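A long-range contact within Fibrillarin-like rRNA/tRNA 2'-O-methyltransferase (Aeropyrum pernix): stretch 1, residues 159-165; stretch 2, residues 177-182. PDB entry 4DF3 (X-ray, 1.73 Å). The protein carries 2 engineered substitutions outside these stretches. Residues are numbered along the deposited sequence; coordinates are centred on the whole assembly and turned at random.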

# COMPACT_ATOMS: atom_id res chain seq x y z
N GLU A 159 -12.38 6.02 -12.77
CA GLU A 159 -11.42 6.92 -13.43
C GLU A 159 -10.30 7.34 -12.48
O GLU A 159 -9.73 8.48 -12.53
CB GLU A 159 -12.14 8.10 -14.11
CG GLU A 159 -12.95 7.62 -15.39
CD GLU A 159 -13.65 8.76 -16.12
OE1 GLU A 159 -13.25 9.93 -15.97
OE2 GLU A 159 -14.62 8.49 -16.86
N GLN A 160 -9.88 6.34 -11.73
CA GLN A 160 -8.74 6.51 -10.86
C GLN A 160 -7.44 6.72 -11.64
O GLN A 160 -6.53 7.48 -11.16
CB GLN A 160 -8.66 5.32 -9.90
CG GLN A 160 -7.54 5.46 -8.89
CD GLN A 160 -7.59 4.39 -7.86
OE1 GLN A 160 -7.32 4.66 -6.70
NE2 GLN A 160 -7.99 3.17 -8.25
N ALA A 161 -7.33 6.11 -12.85
CA ALA A 161 -6.09 6.20 -13.59
C ALA A 161 -5.76 7.66 -13.95
O ALA A 161 -4.60 8.04 -13.87
CB ALA A 161 -6.06 5.29 -14.80
N ALA A 162 -6.77 8.45 -14.34
CA ALA A 162 -6.56 9.90 -14.60
C ALA A 162 -6.07 10.63 -13.36
O ALA A 162 -5.21 11.49 -13.48
CB ALA A 162 -7.89 10.56 -15.13
N ILE A 163 -6.59 10.26 -12.19
CA ILE A 163 -6.15 10.89 -10.92
C ILE A 163 -4.68 10.51 -10.69
O ILE A 163 -3.83 11.37 -10.31
CB ILE A 163 -7.00 10.42 -9.73
CG1 ILE A 163 -8.45 10.86 -9.95
CG2 ILE A 163 -6.37 10.85 -8.33
CD1 ILE A 163 -9.39 10.31 -8.92
N VAL A 164 -4.40 9.21 -10.88
CA VAL A 164 -2.99 8.74 -10.78
C VAL A 164 -2.05 9.49 -11.70
O VAL A 164 -0.97 9.95 -11.22
CB VAL A 164 -2.88 7.23 -11.00
CG1 VAL A 164 -1.40 6.76 -11.18
CG2 VAL A 164 -3.58 6.49 -9.77
N VAL A 165 -2.43 9.61 -12.99
CA VAL A 165 -1.50 10.26 -13.94
C VAL A 165 -1.22 11.70 -13.55
O VAL A 165 -0.08 12.19 -13.64
CB VAL A 165 -2.06 10.10 -15.38
CG1 VAL A 165 -1.39 11.03 -16.35
CG2 VAL A 165 -1.90 8.60 -15.79
N TYR A 177 7.79 3.98 -8.76
CA TYR A 177 6.78 2.95 -8.96
C TYR A 177 5.37 3.47 -8.71
O TYR A 177 5.15 4.42 -7.96
CB TYR A 177 7.05 1.80 -8.01
CG TYR A 177 7.18 2.11 -6.52
CD1 TYR A 177 6.05 2.11 -5.68
CD2 TYR A 177 8.47 2.45 -5.93
CE1 TYR A 177 6.15 2.35 -4.32
CE2 TYR A 177 8.57 2.70 -4.54
CZ TYR A 177 7.40 2.68 -3.76
OH TYR A 177 7.49 2.91 -2.39
N MET A 178 4.39 2.82 -9.33
CA MET A 178 2.99 3.20 -9.16
C MET A 178 2.24 1.92 -8.90
O MET A 178 2.33 0.95 -9.71
CB MET A 178 2.48 3.84 -10.49
CG MET A 178 1.09 4.55 -10.44
SD MET A 178 -0.25 3.39 -10.17
CE MET A 178 -0.15 2.45 -11.64
N LEU A 179 1.59 1.84 -7.74
CA LEU A 179 0.75 0.69 -7.43
C LEU A 179 -0.66 1.24 -7.34
O LEU A 179 -0.94 2.21 -6.61
CB LEU A 179 1.15 0.10 -6.08
CG LEU A 179 2.49 -0.66 -6.10
CD1 LEU A 179 3.00 -0.78 -4.61
CD2 LEU A 179 2.31 -2.08 -6.74
N MET A 180 -1.55 0.61 -8.08
CA MET A 180 -2.98 1.08 -8.16
C MET A 180 -3.96 -0.12 -7.93
O MET A 180 -3.89 -1.14 -8.62
CB MET A 180 -3.34 1.81 -9.48
CG MET A 180 -4.74 2.46 -9.37
SD MET A 180 -5.12 3.32 -10.93
CE MET A 180 -5.79 2.08 -11.99
N ALA A 181 -4.76 -0.04 -6.87
CA ALA A 181 -5.86 -1.00 -6.70
C ALA A 181 -7.00 -0.62 -7.64
O ALA A 181 -7.54 0.49 -7.57
CB ALA A 181 -6.35 -0.95 -5.25
N ILE A 182 -7.40 -1.56 -8.49
CA ILE A 182 -8.44 -1.33 -9.48
C ILE A 182 -9.59 -2.35 -9.27
O ILE A 182 -9.32 -3.53 -8.99
CB ILE A 182 -7.83 -1.50 -10.94
CG1 ILE A 182 -8.87 -1.12 -12.00
CG2 ILE A 182 -7.25 -2.86 -11.20
CD1 ILE A 182 -8.22 -1.06 -13.44

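The contact is a helix packed against a strand. The helix that begins at Gln160 runs nearly antiparallel to strand 177-182, their directions differing by 162°, and the axes come within 10.1 Å of each other, a spacing that leaves room for one layer of interlocking side chains. About 238 Å² of surface, counting both sides, is buried between them.

Glu159 sits at the N-cap position, just before the helix. Its side chain is exposed and stays clear of the strand, as suits a charged residue at the margin of an apolar contact.

Gln160, in the first turn, makes the polar link. Its CA-to-CB bond points toward the strand, and with chi1 and chi2 both t the chain is extended, carrying the amide across to the strand backbone. There Gln160 NE2 donates a hydrogen bond to Ala181 O at 2.8 Å; the N-H...O angle of 133° is noticeably bent. Glutamine suits this buried place because it combines reach with hydrogen-bonding capacity and carries no charge: NE2 serves the strand carbonyl, while OE1 is satisfied elsewhere in the structure. The amide also packs against the neighbouring methionine, Gln160 NE2 lying 3.5 Å from Met180 CG.

At Ala161 the CA-to-CB bond points sideways, and the small residue lets the methionine sulfur come close to the helix backbone: Met180 SD is 4.0 Å from Ala161 CA, and Met180 CE is 4.3 Å from Ala161 CB. Ala162 and Ile163 follow on parts of the helix that do not touch the strand.

One turn after Gln160, Val164 again directs its CA-to-CB bond toward the strand. The helical repeat brings it there, and the backbone hydrogen bond from Val164 N to Gln160 O (2.8 Å) belongs to that turn. The two methyls of Val164 meet different methionines: Val164 CG1 lies 3.4 Å from Met178 CG, and Val164 CG2 lies 3.7 Å from Met180 SD. A branched, compact valine fits here, filling the space beside both long side chains. The CA-to-CB bond of Val165 points sideways, and the residue does not touch the strand.

The strand's alternation complements this pattern. The CA-to-CB bonds of Met178 and Met180 point toward the helix, whereas that of Leu179 between them points away. Met180, whose 69 Å² of covered area is the largest in the contact, reaches Gln160, Ala161 and Val164; its t, t, p conformation extends the chain before turning the terminal methyl. Met178 instead bends at chi2 (t, m, m). Unbranched and flexible, methionine suits such packing, since its thioether can follow an uneven helix surface while remaining largely apolar.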